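Local atomic coordinates of bifunctional endomannanase/endoglucanase (Caldanaerobius polysaccharolyticus, PDB entry 3W0K), a protein that probably hydrolyses beta-linked mannan and cellulose chains from within, as a bifunctional endomannanase/endoglucanase of glycoside hydrolase family 5. Residues G5-W10 with R40-Y45; C80-R85 with S131-N136; G110-W115 with I155-E160; E170-G175 with G190-G195. One frame throughout, in Å; residues are numbered along the deposited sequence.

Three of the four contacts join strands of one eight-stranded parallel beta barrel, and the fourth joins two helices packed outside it. Contact 1 pairs strands 4-7 and 38-44, contact 2 pairs 78-83 with 130-133, and contact 4 pairs 170-174 with 192-197. Centres of contacts 1 and 2 lie about 9 Å apart, those of contacts 2 and 4 about 10 Å. Arg40 of contact 1 reaches Asp133 and Asn136 of contact 2. A bound Tris molecule, probably from the crystallisation liquor, lies about 3 Å from the His84 side chain, nearest atoms, and may mark the pocket. Contact 3 lies about 11 Å from contact 2, centre to centre, and meets it through Trp115.

Contact 1 (G5-W10 with R40-Y45); sequences GFNFQW and RIPVDY
Asn7 and Arg40 form the polar heart of this strand pair, lying side by side and pointing the same way from the sheet. Arg40 NH1 donates to Asn7 OD1 at 2.9 Å, and the oxygen sits at the edge of the guanidinium, close to its plane. The amide is turned 76° against that plane; ND2, at the other branch, bonds to the backbone oxygens of Gly257 and Leu290. Arg40 CG is anti to the backbone N (chi1 179°), and the chain runs extended from CG to NE, with CB, CG and CD passing Asn7 OD1 on the way. Salt bridges from NH1 to Glu258 and from NE to Asp133, with a bond from NH2 to Asn136, hold the orientation of the guanidinium.

The backbone holds these side chains in step. Arg40 N donates to Phe6 O at 3.1 Å, and Phe8 N returns a bond to Arg40 O at 3.0 Å. Farther along, water 1 donates to both Phe8 O and Pro42 O, bridging the chains where Phe8 O already rests 3.3 Å from Pro42 CD.

Ile41 serves the apolar side: its CD1 lies 3.7 Å from Trp10 CZ3 and also touches Phe8 CB. Trp10 CZ2 lies over one face of the Phe8 ring, toward its rim, and helps to place the indole that Ile41 CD1 meets.

The pair belongs to a beta-alpha-beta unit whose helix 25-33 packs against Phe6, Phe8 and Trp10. Strand 287-290 flanks strand 4-7, and strand 78-83 flanks 38-44, placing the contact within the closed barrel wall.

Contact 2 (C80-R85 with S131-N136); sequences CLNLHR and SFDLVN
Asn82 and Asp133 lie side by side in the closely packed part of this parallel pair, their amide and carboxylate planes 39° apart. Asn82 ND2 donates to the backbone Asp133 O at 3.0 Å, approaching from above the carbonyl plane. That oxygen also takes a weak bond from Leu83 N. Asp133 OD2 belongs instead to Arg40, with which it forms a salt bridge. Below this level the ladder is regular: Leu81 N donates to Ser131 O at 3.0 Å, and Asp133 N to Leu81 O at 2.8 Å. Cys80 SG lies 3.6 Å from Asp133 CB and also touches Ser131 OG, which is hydrogen-bonded to His78 NE2.

Past Asp133 the packing changes character. Asn136 N still donates to Leu83 O at 3.0 Å, but the His84 and Asn136 side chains lie alongside in close contact without a hydrogen bond between them, ring and amide planes 28° apart. Water 2 ties this end together, donating to His84 O and Asn136 O and accepting from Asn136 ND2. His84 NE2 bonds to a bound Tris, probably from the crystallisation liquor, which may mark a pocket. Asn136 OD1 accepts from Arg40 NH2.

Strand 38-44 lies on the far flank of 78-83, and strand 170-174 on that of 130-133. Helix 105-121 packs on Leu81, Leu83 and Phe132 from outside the barrel.

Contact 3 (G110-W115 with I155-E160); sequences GFVYQW and IIRTVE
Val112 and Thr158 are the residues whose CA atoms lie nearest across the two segments, 5.5 Å apart, where 110-115 and 155-160 run in roughly the same direction at 29° with axes 9.6 Å apart. The two side chains slide past each other in opposite directions, and Val112 CG2 comes 3.7 Å from Thr158 OG1. That methyl also sits over one face of the Arg157 guanidinium, offset toward its rim, 3.7 Å from Arg157 NE. The arginine crosses the valine at about a right angle: its chain is extended from CG to NE, carrying the charged end over to helix 105-121, where Asp109 pairs with it in a salt bridge.

Thr158 meets two aromatic rings with different branches. OG1 lies at the edge of the Phe111 ring, 3.3 Å from CE2, while CG2 rests 3.7 Å from Trp115 CD1. OG1 is beside the backbone N (chi1 -53°) and is hydrogen-bonded to Leu154 O of its own helix, which fixes this division of hydroxyl and methyl. An alanine here would probably leave a gap beside Phe111 CE2 and Trp115 CD1, with Leu154 O losing its hydroxyl partner. Trp115 CD1 stands over one face of the Phe111 ring, and Trp115 NE1 reaches the backbone Leu134 O, linking the helix pair to the barrel.

Side-by-side packing of roughly parallel helices around a sheet is characteristic of the beta/alpha barrel, the fold of this glycoside hydrolase family. Here helices 105-121 and 148-165 form neighbouring parts of its outer layer.

Contact 4 (E170-G175 with G190-G195); sequences EIVIDG and GVVHSG
Ile173 and His193 lie side by side, pointing the same way, and the end of the isoleucine comes over the imidazole. Ile173 CD1 stands 4.1 Å from the centroid of the His193 ring and 14° off the ring normal, a CH-pi contact somewhat offset toward the rim. Ile173 CG1 lies between the backbone N and the carbonyl carbon (chi1 59°), a crowded position that also brings it to Val191. These two side chains cross at about a right angle, with Ile173 CD1 3.7 Å from Val191 CG2. An alanine in place of Ile173 would probably open a gap over the His193 face and leave Val191 CG2 without its neighbour. The other methyl of Val191, CG1, meets Ile171 CB in an oblique crossing.

On the other face Val172 and Val192 lie side by side and point the same way, with Val172 CG2 3.9 Å from Val192 CB, while Val172 CG1 reaches Ser194 CB. Farther on, water 4 links Asp174 and Ser194: it donates to Asp174 OD1 and lies 2.7 Å from Ser194 OG.

A parallel ladder fixes this register. Val192 N donates to Ile171 O, Ile173 N to Val192 O, Ser194 N to Ile173 O at 2.8 Å, and Gly175 N to Ser194 O.

In chemical terms, the apolar pairs on the Ile173 side pack toward helix 148-165, whereas the other face passes from valines to Asp174 and Ser194 toward the C-terminal end of the strands. There Asp174 brings the charge, its OD2 paired with Arg196 in a salt bridge, and shares water 4 with Ser194 OG.

Contact 1 (G5-W10 with R40-Y45)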
# COMPACT_ATOMS: atom_id res chain seq x y z
N GLY A 5 8.23 -3.07 6.40
CA GLY A 5 7.24 -3.98 6.92
C GLY A 5 6.39 -4.70 5.90
O GLY A 5 6.83 -5.04 4.80
N PHE A 6 5.13 -4.92 6.29
CA PHE A 6 4.18 -5.65 5.47
C PHE A 6 2.78 -5.07 5.56
O PHE A 6 2.43 -4.37 6.52
CB PHE A 6 4.08 -7.10 5.98
CG PHE A 6 5.37 -7.86 5.93
CD1 PHE A 6 5.65 -8.70 4.86
CD2 PHE A 6 6.30 -7.74 6.95
CE1 PHE A 6 6.85 -9.40 4.80
CE2 PHE A 6 7.51 -8.43 6.90
CZ PHE A 6 7.79 -9.27 5.82
N ASN A 7 1.98 -5.36 4.54
CA ASN A 7 0.58 -4.97 4.53
C ASN A 7 -0.15 -6.19 5.11
O ASN A 7 0.27 -7.33 4.90
CB ASN A 7 0.06 -4.77 3.11
CG ASN A 7 0.48 -3.45 2.50
OD1 ASN A 7 -0.33 -2.53 2.38
ND2 ASN A 7 1.73 -3.37 2.05
N PHE A 8 -1.22 -5.95 5.86
CA PHE A 8 -2.04 -7.01 6.42
C PHE A 8 -3.47 -6.76 5.98
O PHE A 8 -3.94 -5.62 6.01
CB PHE A 8 -1.91 -7.09 7.94
CG PHE A 8 -0.66 -7.79 8.40
CD1 PHE A 8 -0.58 -9.18 8.38
CD2 PHE A 8 0.45 -7.06 8.82
CE1 PHE A 8 0.58 -9.84 8.78
CE2 PHE A 8 1.62 -7.71 9.23
CZ PHE A 8 1.68 -9.10 9.20
N GLN A 9 -4.14 -7.83 5.57
CA GLN A 9 -5.49 -7.75 5.04
C GLN A 9 -6.62 -8.11 6.02
O GLN A 9 -7.69 -8.57 5.61
CB GLN A 9 -5.57 -8.64 3.79
CG GLN A 9 -4.74 -8.12 2.58
CD GLN A 9 -3.22 -8.22 2.76
OE1 GLN A 9 -2.48 -7.31 2.39
NE2 GLN A 9 -2.75 -9.35 3.29
N TRP A 10 -6.41 -7.79 7.30
CA TRP A 10 -7.38 -8.09 8.36
C TRP A 10 -8.78 -7.48 8.17
O TRP A 10 -9.76 -8.06 8.61
CB TRP A 10 -6.82 -7.68 9.72
CG TRP A 10 -5.46 -8.25 10.01
CD1 TRP A 10 -4.95 -9.45 9.58
CD2 TRP A 10 -4.43 -7.64 10.79
NE1 TRP A 10 -3.67 -9.62 10.05
CE2 TRP A 10 -3.33 -8.53 10.80
CE3 TRP A 10 -4.33 -6.43 11.49
CZ2 TRP A 10 -2.14 -8.24 11.48
CZ3 TRP A 10 -3.15 -6.14 12.17
CH2 TRP A 10 -2.07 -7.05 12.16
N ARG A 40 1.02 -1.75 7.22
CA ARG A 40 0.02 -0.96 6.51
C ARG A 40 -1.26 -1.77 6.57
O ARG A 40 -1.26 -2.98 6.32
CB ARG A 40 0.44 -0.70 5.06
CG ARG A 40 -0.60 0.11 4.27
CD ARG A 40 -0.01 0.57 2.95
NE ARG A 40 -0.94 1.35 2.12
CZ ARG A 40 -1.64 0.85 1.10
NH1 ARG A 40 -1.54 -0.43 0.79
NH2 ARG A 40 -2.31 1.67 0.30
N ILE A 41 -2.36 -1.10 6.93
CA ILE A 41 -3.65 -1.76 7.04
C ILE A 41 -4.67 -1.16 6.07
O ILE A 41 -5.31 -0.16 6.37
CB ILE A 41 -4.20 -1.63 8.49
CG1 ILE A 41 -3.18 -2.14 9.51
CG2 ILE A 41 -5.50 -2.42 8.63
CD1 ILE A 41 -2.94 -3.64 9.44
N PRO A 42 -4.78 -1.74 4.86
CA PRO A 42 -5.74 -1.26 3.85
C PRO A 42 -7.13 -1.78 4.21
O PRO A 42 -7.34 -2.99 4.28
CB PRO A 42 -5.20 -1.88 2.56
CG PRO A 42 -4.61 -3.18 3.03
CD PRO A 42 -3.89 -2.77 4.30
N VAL A 43 -8.08 -0.87 4.43
CA VAL A 43 -9.42 -1.28 4.82
C VAL A 43 -10.56 -0.92 3.87
O VAL A 43 -10.43 -0.02 3.04
CB VAL A 43 -9.77 -0.78 6.26
CG1 VAL A 43 -8.68 -1.18 7.24
CG2 VAL A 43 -9.96 0.74 6.27
N ASP A 44 -11.67 -1.63 4.02
CA ASP A 44 -12.89 -1.45 3.22
C ASP A 44 -13.90 -0.72 4.11
O ASP A 44 -14.32 -1.25 5.14
CB ASP A 44 -13.42 -2.85 2.84
CG ASP A 44 -14.59 -2.82 1.88
OD1 ASP A 44 -15.35 -1.82 1.84
OD2 ASP A 44 -14.77 -3.82 1.17
N TYR A 45 -14.29 0.50 3.72
CA TYR A 45 -15.23 1.29 4.52
C TYR A 45 -16.59 0.63 4.73
O TYR A 45 -17.33 1.02 5.63
CB TYR A 45 -15.40 2.70 3.92
CG TYR A 45 -16.39 2.80 2.78
CD1 TYR A 45 -17.70 3.20 3.00
CD2 TYR A 45 -16.01 2.49 1.47
CE1 TYR A 45 -18.63 3.30 1.96
CE2 TYR A 45 -16.93 2.58 0.42
CZ TYR A 45 -18.23 2.99 0.67
OH TYR A 45 -19.14 3.08 -0.35
O HOH W 1 -6.67 -4.83 6.28

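Contact 2 (C80-R85 with S131-N136)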
# COMPACT_ATOMS: atom_id res chain seq x y z
N CYS A 80 0.12 2.17 9.60
CA CYS A 80 -0.36 3.10 8.58
C CYS A 80 -1.75 2.65 8.16
O CYS A 80 -1.92 1.61 7.52
CB CYS A 80 0.58 3.10 7.38
SG CYS A 80 0.04 4.19 6.05
N LEU A 81 -2.76 3.42 8.57
CA LEU A 81 -4.15 3.13 8.25
C LEU A 81 -4.49 3.68 6.87
O LEU A 81 -4.31 4.86 6.61
CB LEU A 81 -5.08 3.75 9.30
CG LEU A 81 -6.59 3.58 9.09
CD1 LEU A 81 -6.98 2.11 9.16
CD2 LEU A 81 -7.34 4.39 10.15
N ASN A 82 -5.02 2.82 6.01
CA ASN A 82 -5.37 3.21 4.65
C ASN A 82 -6.80 2.87 4.26
O ASN A 82 -7.31 1.81 4.62
CB ASN A 82 -4.42 2.50 3.66
CG ASN A 82 -4.91 2.56 2.21
OD1 ASN A 82 -5.33 1.55 1.64
ND2 ASN A 82 -4.88 3.75 1.63
N LEU A 83 -7.47 3.78 3.56
CA LEU A 83 -8.81 3.48 3.06
C LEU A 83 -8.55 2.87 1.68
O LEU A 83 -8.12 3.58 0.76
CB LEU A 83 -9.68 4.73 2.93
CG LEU A 83 -10.27 5.32 4.21
CD1 LEU A 83 -11.28 6.41 3.84
CD2 LEU A 83 -10.96 4.24 5.03
N HIS A 84 -8.69 1.55 1.58
CA HIS A 84 -8.47 0.85 0.32
C HIS A 84 -9.70 1.03 -0.57
O HIS A 84 -9.58 1.29 -1.77
CB HIS A 84 -8.19 -0.62 0.56
CG HIS A 84 -7.67 -1.32 -0.66
ND1 HIS A 84 -8.50 -1.98 -1.54
CD2 HIS A 84 -6.42 -1.42 -1.17
CE1 HIS A 84 -7.78 -2.45 -2.55
NE2 HIS A 84 -6.52 -2.12 -2.34
N ARG A 85 -10.86 0.77 0.02
CA ARG A 85 -12.12 1.02 -0.66
C ARG A 85 -12.63 2.18 0.19
O ARG A 85 -12.82 2.04 1.41
CB ARG A 85 -13.10 -0.16 -0.60
CG ARG A 85 -14.46 0.20 -1.23
CD ARG A 85 -15.40 -0.99 -1.39
NE ARG A 85 -14.92 -1.93 -2.40
CZ ARG A 85 -15.14 -1.82 -3.71
NH1 ARG A 85 -15.84 -0.81 -4.20
NH2 ARG A 85 -14.64 -2.74 -4.53
N SER A 131 0.01 6.72 11.10
CA SER A 131 -0.09 7.61 9.95
C SER A 131 -1.36 7.26 9.17
O SER A 131 -1.89 6.15 9.30
CB SER A 131 1.15 7.52 9.05
OG SER A 131 1.33 6.21 8.52
N PHE A 132 -1.85 8.23 8.39
CA PHE A 132 -3.07 8.05 7.59
C PHE A 132 -2.74 8.09 6.10
O PHE A 132 -2.24 9.10 5.61
CB PHE A 132 -4.06 9.20 7.87
CG PHE A 132 -4.66 9.20 9.26
CD1 PHE A 132 -4.52 8.11 10.12
CD2 PHE A 132 -5.40 10.30 9.69
CE1 PHE A 132 -5.10 8.13 11.39
CE2 PHE A 132 -5.99 10.32 10.95
CZ PHE A 132 -5.84 9.23 11.80
N ASP A 133 -3.03 7.00 5.40
CA ASP A 133 -2.80 6.88 3.95
C ASP A 133 -4.19 7.10 3.36
O ASP A 133 -5.02 6.19 3.32
CB ASP A 133 -2.26 5.48 3.65
CG ASP A 133 -1.88 5.28 2.19
OD1 ASP A 133 -1.88 6.24 1.40
OD2 ASP A 133 -1.57 4.12 1.85
N LEU A 134 -4.42 8.32 2.87
CA LEU A 134 -5.74 8.75 2.39
C LEU A 134 -6.60 7.85 1.52
O LEU A 134 -7.74 7.54 1.88
CB LEU A 134 -5.64 10.16 1.79
CG LEU A 134 -4.96 11.19 2.70
CD1 LEU A 134 -5.19 12.58 2.12
CD2 LEU A 134 -5.52 11.13 4.12
N VAL A 135 -6.08 7.43 0.38
CA VAL A 135 -6.85 6.56 -0.50
C VAL A 135 -5.91 5.72 -1.34
O VAL A 135 -4.96 6.23 -1.95
CB VAL A 135 -7.86 7.38 -1.37
CG1 VAL A 135 -7.15 8.48 -2.16
CG2 VAL A 135 -8.64 6.45 -2.30
N ASN A 136 -6.14 4.42 -1.33
CA ASN A 136 -5.28 3.51 -2.08
C ASN A 136 -5.31 3.69 -3.58
O ASN A 136 -6.37 3.78 -4.19
CB ASN A 136 -5.62 2.06 -1.75
CG ASN A 136 -4.75 1.08 -2.53
OD1 ASN A 136 -3.59 0.87 -2.19
ND2 ASN A 136 -5.29 0.52 -3.60
O HOH W 2 -8.08 1.61 -4.08

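Contact 3 (G110-W115 with I155-E160)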
# COMPACT_ATOMS: atom_id res chain seq x y z
N GLY A 110 -18.32 12.48 2.28
CA GLY A 110 -18.27 11.26 3.07
C GLY A 110 -16.84 10.84 3.36
O GLY A 110 -16.52 10.40 4.46
N PHE A 111 -15.98 11.00 2.36
CA PHE A 111 -14.56 10.67 2.44
C PHE A 111 -13.87 11.54 3.49
O PHE A 111 -13.16 11.03 4.37
CB PHE A 111 -13.92 10.89 1.07
CG PHE A 111 -12.43 10.63 1.02
CD1 PHE A 111 -11.94 9.34 1.08
CD2 PHE A 111 -11.54 11.69 0.86
CE1 PHE A 111 -10.57 9.09 0.97
CE2 PHE A 111 -10.17 11.45 0.74
CZ PHE A 111 -9.68 10.15 0.79
N VAL A 112 -14.07 12.85 3.39
CA VAL A 112 -13.48 13.79 4.34
C VAL A 112 -13.99 13.50 5.76
O VAL A 112 -13.22 13.52 6.71
CB VAL A 112 -13.77 15.26 3.93
CG1 VAL A 112 -13.31 16.23 5.02
CG2 VAL A 112 -13.07 15.57 2.62
N TYR A 113 -15.28 13.20 5.88
CA TYR A 113 -15.89 12.89 7.17
C TYR A 113 -15.24 11.66 7.81
O TYR A 113 -14.98 11.66 9.01
CB TYR A 113 -17.40 12.69 7.01
CG TYR A 113 -18.09 12.13 8.24
CD1 TYR A 113 -18.28 12.91 9.38
CD2 TYR A 113 -18.56 10.82 8.26
CE1 TYR A 113 -18.92 12.40 10.51
CE2 TYR A 113 -19.20 10.30 9.38
CZ TYR A 113 -19.37 11.09 10.50
OH TYR A 113 -19.99 10.56 11.61
N GLN A 114 -14.97 10.64 7.00
CA GLN A 114 -14.33 9.40 7.48
C GLN A 114 -12.99 9.74 8.10
O GLN A 114 -12.67 9.30 9.21
CB GLN A 114 -14.06 8.43 6.33
CG GLN A 114 -15.25 8.08 5.46
CD GLN A 114 -16.24 7.17 6.15
OE1 GLN A 114 -17.34 7.59 6.49
NE2 GLN A 114 -15.85 5.92 6.33
N TRP A 115 -12.19 10.52 7.37
CA TRP A 115 -10.87 10.90 7.84
C TRP A 115 -10.91 11.80 9.06
O TRP A 115 -10.04 11.72 9.92
CB TRP A 115 -10.04 11.50 6.70
CG TRP A 115 -9.43 10.41 5.86
CD1 TRP A 115 -9.59 10.21 4.52
CD2 TRP A 115 -8.59 9.34 6.33
NE1 TRP A 115 -8.90 9.08 4.12
CE2 TRP A 115 -8.28 8.53 5.22
CE3 TRP A 115 -8.07 8.99 7.59
CZ2 TRP A 115 -7.48 7.39 5.32
CZ3 TRP A 115 -7.28 7.85 7.69
CH2 TRP A 115 -6.99 7.07 6.56
N ILE A 155 -7.25 16.06 -2.24
CA ILE A 155 -6.20 15.72 -1.28
C ILE A 155 -5.95 16.90 -0.33
O ILE A 155 -5.89 16.72 0.88
CB ILE A 155 -4.89 15.33 -2.00
CG1 ILE A 155 -5.10 14.04 -2.80
CG2 ILE A 155 -3.75 15.17 -1.01
CD1 ILE A 155 -5.44 12.82 -1.95
N ILE A 156 -5.87 18.10 -0.89
CA ILE A 156 -5.64 19.30 -0.09
C ILE A 156 -6.79 19.53 0.89
O ILE A 156 -6.56 19.84 2.07
CB ILE A 156 -5.41 20.53 -0.99
CG1 ILE A 156 -4.06 20.40 -1.71
CG2 ILE A 156 -5.43 21.82 -0.17
CD1 ILE A 156 -3.85 21.40 -2.83
N ARG A 157 -8.02 19.33 0.43
CA ARG A 157 -9.18 19.50 1.30
C ARG A 157 -9.13 18.51 2.46
O ARG A 157 -9.37 18.88 3.61
CB ARG A 157 -10.49 19.29 0.52
CG ARG A 157 -11.72 19.41 1.41
CD ARG A 157 -13.01 19.00 0.72
NE ARG A 157 -14.09 18.98 1.70
CZ ARG A 157 -15.28 18.41 1.52
NH1 ARG A 157 -15.56 17.79 0.38
NH2 ARG A 157 -16.16 18.42 2.51
N THR A 158 -8.80 17.26 2.15
CA THR A 158 -8.73 16.21 3.16
C THR A 158 -7.60 16.44 4.16
O THR A 158 -7.80 16.29 5.37
CB THR A 158 -8.59 14.83 2.49
OG1 THR A 158 -9.64 14.66 1.52
CG2 THR A 158 -8.71 13.71 3.52
N VAL A 159 -6.43 16.81 3.65
CA VAL A 159 -5.26 17.08 4.48
C VAL A 159 -5.55 18.24 5.45
O VAL A 159 -5.22 18.16 6.63
CB VAL A 159 -4.03 17.40 3.61
CG1 VAL A 159 -2.91 18.01 4.45
CG2 VAL A 159 -3.53 16.11 2.95
N GLU A 160 -6.19 19.29 4.94
CA GLU A 160 -6.52 20.44 5.77
C GLU A 160 -7.55 20.08 6.84
O GLU A 160 -7.46 20.56 7.98
CB GLU A 160 -7.01 21.60 4.91
CG GLU A 160 -5.90 22.26 4.09
CD GLU A 160 -6.37 23.44 3.25
OE1 GLU A 160 -7.59 23.68 3.17
OE2 GLU A 160 -5.50 24.11 2.65

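Contact 4 (E170-G175 with G190-G195)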
# COMPACT_ATOMS: atom_id res chain seq x y z
N GLU A 170 0.67 12.42 10.78
CA GLU A 170 1.40 12.17 9.55
C GLU A 170 0.43 11.61 8.52
O GLU A 170 -0.37 10.72 8.81
CB GLU A 170 2.54 11.18 9.80
CG GLU A 170 3.39 10.87 8.56
CD GLU A 170 4.58 9.99 8.89
OE1 GLU A 170 4.61 8.83 8.44
OE2 GLU A 170 5.48 10.46 9.62
N ILE A 171 0.50 12.17 7.32
CA ILE A 171 -0.38 11.78 6.22
C ILE A 171 0.43 11.25 5.05
O ILE A 171 1.52 11.74 4.76
CB ILE A 171 -1.25 12.98 5.79
CG1 ILE A 171 -2.19 13.37 6.94
CG2 ILE A 171 -2.06 12.64 4.54
CD1 ILE A 171 -2.86 14.72 6.76
N VAL A 172 -0.11 10.22 4.40
CA VAL A 172 0.51 9.58 3.26
C VAL A 172 -0.48 9.61 2.10
O VAL A 172 -1.68 9.45 2.30
CB VAL A 172 0.84 8.09 3.56
CG1 VAL A 172 1.55 7.44 2.38
CG2 VAL A 172 1.67 7.97 4.83
N ILE A 173 0.03 9.87 0.90
CA ILE A 173 -0.80 9.89 -0.30
C ILE A 173 -0.18 8.97 -1.35
O ILE A 173 1.05 8.91 -1.47
CB ILE A 173 -1.00 11.32 -0.88
CG1 ILE A 173 0.34 11.96 -1.25
CG2 ILE A 173 -1.75 12.19 0.11
CD1 ILE A 173 0.17 13.29 -2.01
N ASP A 174 -1.02 8.22 -2.05
CA ASP A 174 -0.58 7.28 -3.08
C ASP A 174 -0.46 7.92 -4.45
O ASP A 174 -1.24 8.81 -4.81
CB ASP A 174 -1.54 6.09 -3.18
CG ASP A 174 -1.44 5.14 -2.00
OD1 ASP A 174 -0.82 5.48 -0.97
OD2 ASP A 174 -1.99 4.02 -2.12
N GLY A 175 0.50 7.44 -5.23
CA GLY A 175 0.70 7.96 -6.57
C GLY A 175 -0.48 7.72 -7.50
O GLY A 175 -1.29 6.82 -7.28
N GLY A 190 3.72 18.63 2.48
CA GLY A 190 4.30 18.07 3.69
C GLY A 190 3.75 16.71 4.07
O GLY A 190 3.56 16.41 5.25
N VAL A 191 3.48 15.90 3.06
CA VAL A 191 2.95 14.55 3.27
C VAL A 191 3.90 13.55 2.63
O VAL A 191 4.75 13.91 1.82
CB VAL A 191 1.54 14.38 2.64
CG1 VAL A 191 0.56 15.35 3.27
CG2 VAL A 191 1.60 14.58 1.12
N VAL A 192 3.78 12.29 3.03
CA VAL A 192 4.62 11.24 2.46
C VAL A 192 4.01 10.82 1.12
O VAL A 192 2.80 10.62 1.02
CB VAL A 192 4.68 9.99 3.36
CG1 VAL A 192 5.52 8.90 2.70
CG2 VAL A 192 5.25 10.34 4.72
N HIS A 193 4.84 10.78 0.08
CA HIS A 193 4.39 10.35 -1.24
C HIS A 193 4.73 8.87 -1.35
O HIS A 193 5.89 8.48 -1.28
CB HIS A 193 5.07 11.16 -2.34
CG HIS A 193 4.59 12.57 -2.43
ND1 HIS A 193 4.30 13.19 -3.63
CD2 HIS A 193 4.34 13.49 -1.46
CE1 HIS A 193 3.89 14.42 -3.40
NE2 HIS A 193 3.90 14.63 -2.09
N SER A 194 3.69 8.05 -1.51
CA SER A 194 3.85 6.61 -1.57
C SER A 194 3.76 5.99 -2.95
O SER A 194 2.72 6.08 -3.62
CB SER A 194 2.84 5.94 -0.63
OG SER A 194 3.10 4.56 -0.48
N GLY A 195 4.85 5.34 -3.34
CA GLY A 195 4.94 4.68 -4.63
C GLY A 195 4.72 3.18 -4.55
O GLY A 195 4.31 2.64 -3.51
O HOH W 3 1.98 14.85 7.06
O HOH W 4 0.71 3.45 0.11